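Local coordinates for protein tyrosinase (Aspergillus oryzae, PDB 6JU8) that probably oxidises L-tyrosine and L-dopa to L-dopaquinone with molecular oxygen at a dinuclear copper centre, a step of melanin biosynthesis, at residues H71-W75 with V363-Y368. The protein carries 1 engineered substitution. Sequence-based numbering, arbitrary orientation.
Sequences HGAPW and VPVAAY. With CU (copper (II) ion), chain C.
Two loops of the tyrosinase central domain meet behind its type 3 dicopper centre. His71 NE2 binds copper at 2.1 Å, alongside His98 and His107. A water is also on the metal, 1.9 Å from CU. Ala73 makes two strong bonds to the second loop. Ala73 N donates to Pro364 O at 2.8 Å, and Tyr368 OH donates to Ala73 O at 2.7 Å. Tyr368, with chi1 m, brings its hydroxyl to this carbonyl. With chi1 t, His71 points NE2 at the metal and ND1 at the second loop. His71 ND1 donates to a water at 2.8 Å and, weakly, to Val363 O at 3.3 Å. The same water donates to Val363 O (2.9 Å) and accepts from Ala367 N (3.1 Å). This is consistent with a second shell that holds the imidazole.

Neither segment forms a regular helix or strand. Gly72 lies 4.2 Å from Pro364, CA to CA. Its phi/psi of -154/-130 is a conformation open mainly to glycine, and a CB there would clash with Pro364 O. The peptide bond before Pro74 is cis. Residues 366-368 have helical angles, just ahead of helix 371-389.

Packing is apolar. His71 CB meets Ala367 CB at 3.7 Å, with Phe372 edge-to-face to the His71 ring. Ala73 CB lies 4.0 Å from Pro364 CB. The end of the Trp75 side chain comes near this proline, with CZ2 4.1 Å from Pro364 CB.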
loop_
_atom_site.group_PDB
_atom_site.type_symbol
_atom_site.label_atom_id
_atom_site.label_comp_id
_atom_site.label_asym_id
_atom_site.label_seq_id
_atom_site.Cartn_x
_atom_site.Cartn_y
_atom_site.Cartn_z
ATOM N N HIS A 71 -25.697 -3.567 -0.401
ATOM C CA HIS A 71 -25.430 -3.284 -1.811
ATOM C C HIS A 71 -25.315 -4.564 -2.636
ATOM O O HIS A 71 -25.793 -4.606 -3.759
ATOM C CB HIS A 71 -24.135 -2.484 -1.887
ATOM C CG HIS A 71 -23.761 -1.961 -3.227
ATOM N ND1 HIS A 71 -22.752 -2.571 -3.958
ATOM C CD2 HIS A 71 -24.220 -0.943 -3.978
ATOM C CE1 HIS A 71 -22.620 -1.899 -5.107
ATOM N NE2 HIS A 71 -23.489 -0.914 -5.146
ATOM N N GLY A 72 -24.645 -5.599 -2.124
ATOM C CA GLY A 72 -24.248 -6.761 -2.895
ATOM C C GLY A 72 -24.078 -7.998 -2.046
ATOM O O GLY A 72 -24.968 -8.385 -1.290
ATOM N N ALA A 73 -22.938 -8.659 -2.223
ATOM C CA ALA A 73 -22.634 -9.874 -1.474
ATOM C C ALA A 73 -22.546 -9.538 0.006
ATOM O O ALA A 73 -22.089 -8.431 0.348
ATOM C CB ALA A 73 -21.330 -10.490 -1.977
ATOM N N PRO A 74 -22.898 -10.431 0.922
ATOM C CA PRO A 74 -23.238 -11.835 0.675
ATOM C C PRO A 74 -24.686 -12.132 0.312
ATOM O O PRO A 74 -25.110 -13.301 0.331
ATOM C CB PRO A 74 -22.908 -12.499 2.035
ATOM C CG PRO A 74 -23.192 -11.404 3.033
ATOM C CD PRO A 74 -22.731 -10.132 2.374
ATOM N N TRP A 75 -25.460 -11.113 -0.019
ATOM C CA TRP A 75 -26.796 -11.259 -0.568
ATOM C C TRP A 75 -27.799 -11.759 0.467
ATOM O O TRP A 75 -28.606 -12.644 0.170
ATOM C CB TRP A 75 -26.762 -12.168 -1.805
ATOM C CG TRP A 75 -25.744 -11.753 -2.829
ATOM C CD1 TRP A 75 -25.655 -10.556 -3.496
ATOM C CD2 TRP A 75 -24.679 -12.566 -3.319
ATOM N NE1 TRP A 75 -24.586 -10.571 -4.364
ATOM C CE2 TRP A 75 -23.967 -11.803 -4.272
ATOM C CE3 TRP A 75 -24.260 -13.869 -3.032
ATOM C CZ2 TRP A 75 -22.846 -12.285 -4.957
ATOM C CZ3 TRP A 75 -23.150 -14.345 -3.704
ATOM C CH2 TRP A 75 -22.462 -13.569 -4.652
ATOM N N VAL A 363 -19.075 -5.084 -8.375
ATOM C CA VAL A 363 -20.347 -4.696 -7.733
ATOM C C VAL A 363 -20.620 -5.500 -6.477
ATOM O O VAL A 363 -21.015 -4.905 -5.459
ATOM C CB VAL A 363 -21.520 -4.825 -8.720
ATOM C CG1 VAL A 363 -22.868 -4.804 -8.013
ATOM C CG2 VAL A 363 -21.456 -3.672 -9.725
ATOM N N PRO A 364 -20.457 -6.824 -6.444
ATOM C CA PRO A 364 -20.793 -7.548 -5.224
ATOM C C PRO A 364 -20.030 -7.112 -3.985
ATOM O O PRO A 364 -20.543 -7.359 -2.890
ATOM C CB PRO A 364 -20.478 -9.008 -5.567
ATOM C CG PRO A 364 -20.542 -9.075 -7.063
ATOM C CD PRO A 364 -20.103 -7.718 -7.554
ATOM N N VAL A 365 -18.844 -6.504 -4.092
ATOM C CA VAL A 365 -18.051 -6.204 -2.910
ATOM C C VAL A 365 -17.577 -4.766 -2.823
ATOM O O VAL A 365 -16.876 -4.430 -1.858
ATOM C CB VAL A 365 -16.850 -7.168 -2.755
ATOM C CG1 VAL A 365 -17.332 -8.594 -2.514
ATOM C CG2 VAL A 365 -15.929 -7.088 -3.966
ATOM N N ALA A 366 -17.953 -3.908 -3.774
ATOM C CA ALA A 366 -17.422 -2.550 -3.789
ATOM C C ALA A 366 -17.759 -1.769 -2.533
ATOM O O ALA A 366 -16.951 -0.915 -2.107
ATOM C CB ALA A 366 -17.972 -1.828 -5.019
ATOM N N ALA A 367 -18.936 -1.996 -1.948
ATOM C CA ALA A 367 -19.355 -1.180 -0.801
ATOM C C ALA A 367 -18.520 -1.451 0.439
ATOM O O ALA A 367 -18.548 -0.643 1.374
ATOM C CB ALA A 367 -20.849 -1.391 -0.538
ATOM N N TYR A 368 -17.714 -2.521 0.464
ATOM C CA TYR A 368 -16.854 -2.765 1.627
ATOM C C TYR A 368 -15.739 -1.741 1.695
ATOM O O TYR A 368 -15.225 -1.446 2.779
ATOM C CB TYR A 368 -16.321 -4.225 1.662
ATOM C CG TYR A 368 -17.497 -5.128 1.916
ATOM C CD1 TYR A 368 -18.049 -5.249 3.176
ATOM C CD2 TYR A 368 -18.098 -5.824 0.880
ATOM C CE1 TYR A 368 -19.157 -6.068 3.396
ATOM C CE2 TYR A 368 -19.214 -6.616 1.093
ATOM C CZ TYR A 368 -19.746 -6.751 2.346
ATOM O OH TYR A 368 -20.859 -7.513 2.587
HETATM CU CU CU C . -24.471 0.538 -6.354
HETATM O O HOH W 1 -20.900 -4.266 -2.641
HETATM O O HOH W 2 -22.704 1.110 -6.867
#